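Local coordinates for periplasmic protein (Legionella pneumophila subsp. pneumophila, PDB 4FGO) that binds calcium and is probably a periplasmic cysteine proteinase of the bacterial transglutaminase-like family, at residues A67-W72 against G83-D88. Sequence-based numbering, arbitrary orientation.
Sequences ASDDYW and GGDCED. With CA (calcium ion), chain B.
This is the calcium site of the protein, where the loop 67-72 meets the start of helix 86-99. The loop gives Asp69 OD1, 2.6 Å from the ion, and the carbonyl Tyr71 O. Across from them, Asp85 binds through OD2, and Asp88 grips the ion with both OD1 and OD2. Glu87 is a known calcium ligand, but here its OE1 stays 3.2 Å from the ion, farther than the five bonded oxygens. The metal lets acidic oxygens crowd together: Asp69 OD1 and Asp85 OD2 are 3.3 Å apart, their carboxylate planes turned 81° to each other. Asp69 N also donates to Asp85 OD2 (3.0 Å), from above the carboxylate plane. An Asx turn, Tyr71 N to Asp69 OD1, steadies the loop ligand. Asp85, the N-cap, forms a capping box with Asp88: Asp85 N reaches Asp88 OD2 at 2.7 Å, and Asp88 N returns a weak bond to Asp85 OD1. With CG between backbone N and carbonyl carbon (chi1 63°), Asp85 can turn OD1 to the helix while OD2 meets the ion. The extended Glu87 side chain runs past Ser68 CB, and its carboxylate meets the Trp72 ring edge nearly at right angles. Ser68 OG touches Cys86 SG at 3.2 Å. Cys86 and Glu87 pack on strand 119-126, while Tyr71 and Trp72 reach helix 183-192.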
loop_
_atom_site.group_PDB
_atom_site.type_symbol
_atom_site.label_atom_id
_atom_site.label_comp_id
_atom_site.label_asym_id
_atom_site.label_seq_id
_atom_site.Cartn_x
_atom_site.Cartn_y
_atom_site.Cartn_z
ATOM N N ALA A 67 0.953 -1.124 17.543
ATOM C CA ALA A 67 1.087 -0.642 16.176
ATOM C C ALA A 67 1.139 -1.787 15.171
ATOM O O ALA A 67 0.221 -2.596 15.070
ATOM C CB ALA A 67 2.324 0.246 16.044
ATOM N N SER A 68 2.223 -1.831 14.414
ATOM C CA SER A 68 2.425 -2.863 13.421
ATOM C C SER A 68 2.908 -4.142 14.103
ATOM O O SER A 68 3.529 -4.074 15.158
ATOM C CB SER A 68 3.482 -2.376 12.435
ATOM O OG SER A 68 3.205 -1.041 12.036
ATOM N N ASP A 69 2.607 -5.301 13.520
ATOM C CA ASP A 69 3.267 -6.534 13.947
ATOM C C ASP A 69 4.471 -6.756 13.021
ATOM O O ASP A 69 4.880 -5.854 12.282
ATOM C CB ASP A 69 2.307 -7.738 13.931
ATOM C CG ASP A 69 1.759 -8.029 12.545
ATOM O OD1 ASP A 69 2.329 -7.509 11.585
ATOM O OD2 ASP A 69 0.790 -8.792 12.398
ATOM N N ASP A 70 5.002 -7.967 13.013
ATOM C CA ASP A 70 6.163 -8.251 12.173
ATOM C C ASP A 70 5.836 -8.997 10.860
ATOM O O ASP A 70 6.711 -9.590 10.221
ATOM C CB ASP A 70 7.206 -8.985 13.007
ATOM C CG ASP A 70 7.729 -8.115 14.158
ATOM O OD1 ASP A 70 7.909 -8.630 15.284
ATOM O OD2 ASP A 70 7.940 -6.897 13.929
ATOM N N TYR A 71 4.570 -8.952 10.458
ATOM C CA TYR A 71 4.091 -9.811 9.380
ATOM C C TYR A 71 3.369 -9.076 8.258
ATOM O O TYR A 71 2.227 -8.718 8.398
ATOM C CB TYR A 71 3.136 -10.838 9.964
ATOM C CG TYR A 71 2.474 -11.747 8.953
ATOM C CD1 TYR A 71 1.141 -11.559 8.580
ATOM C CD2 TYR A 71 3.162 -12.820 8.401
ATOM C CE1 TYR A 71 0.525 -12.407 7.676
ATOM C CE2 TYR A 71 2.555 -13.674 7.498
ATOM C CZ TYR A 71 1.237 -13.466 7.138
ATOM O OH TYR A 71 0.637 -14.320 6.240
ATOM N N TRP A 72 4.006 -8.898 7.115
ATOM C CA TRP A 72 3.343 -8.219 5.998
ATOM C C TRP A 72 2.180 -9.057 5.411
ATOM O O TRP A 72 2.416 -10.084 4.774
ATOM C CB TRP A 72 4.393 -7.910 4.933
ATOM C CG TRP A 72 5.397 -6.882 5.372
ATOM C CD1 TRP A 72 5.321 -6.083 6.485
ATOM C CD2 TRP A 72 6.622 -6.527 4.708
ATOM N NE1 TRP A 72 6.425 -5.265 6.558
ATOM C CE2 TRP A 72 7.239 -5.516 5.486
ATOM C CE3 TRP A 72 7.262 -6.970 3.542
ATOM C CZ2 TRP A 72 8.462 -4.937 5.132
ATOM C CZ3 TRP A 72 8.479 -6.390 3.189
ATOM C CH2 TRP A 72 9.066 -5.387 3.985
ATOM N N GLY A 83 -8.955 -6.597 6.531
ATOM C CA GLY A 83 -8.140 -5.489 7.004
ATOM C C GLY A 83 -6.742 -5.871 7.485
ATOM O O GLY A 83 -6.259 -6.954 7.164
ATOM N N GLY A 84 -6.105 -4.981 8.255
ATOM C CA GLY A 84 -4.730 -5.161 8.722
ATOM C C GLY A 84 -4.146 -3.927 9.413
ATOM O O GLY A 84 -4.894 -3.031 9.804
ATOM N N ASP A 85 -2.822 -3.867 9.571
ATOM C CA ASP A 85 -2.189 -2.696 10.199
ATOM C C ASP A 85 -1.573 -1.740 9.169
ATOM O O ASP A 85 -1.713 -1.947 7.952
ATOM C CB ASP A 85 -1.209 -3.077 11.328
ATOM C CG ASP A 85 -0.026 -3.882 10.841
ATOM O OD1 ASP A 85 0.469 -3.621 9.718
ATOM O OD2 ASP A 85 0.402 -4.792 11.580
ATOM N N CYS A 86 -0.922 -0.676 9.630
ATOM C CA CYS A 86 -0.495 0.360 8.685
ATOM C C CYS A 86 0.435 -0.170 7.588
ATOM O O CYS A 86 0.363 0.286 6.448
ATOM C CB CYS A 86 0.136 1.557 9.397
ATOM S SG CYS A 86 1.648 1.114 10.312
ATOM N N GLU A 87 1.307 -1.128 7.915
ATOM C CA GLU A 87 2.126 -1.735 6.867
ATOM C C GLU A 87 1.228 -2.482 5.884
ATOM O O GLU A 87 1.394 -2.375 4.675
ATOM C CB GLU A 87 3.155 -2.710 7.440
ATOM C CG GLU A 87 3.611 -2.370 8.828
ATOM C CD GLU A 87 4.463 -3.469 9.456
ATOM O OE1 GLU A 87 3.921 -4.570 9.785
ATOM O OE2 GLU A 87 5.669 -3.194 9.651
ATOM N N ASP A 88 0.279 -3.246 6.408
ATOM C CA ASP A 88 -0.596 -4.031 5.553
ATOM C C ASP A 88 -1.433 -3.159 4.617
ATOM O O ASP A 88 -1.639 -3.510 3.454
ATOM C CB ASP A 88 -1.523 -4.880 6.398
ATOM C CG ASP A 88 -0.780 -5.751 7.352
ATOM O OD1 ASP A 88 0.264 -6.332 6.938
ATOM O OD2 ASP A 88 -1.237 -5.846 8.518
HETATM CA CA CA B . 1.324 -6.395 9.455
#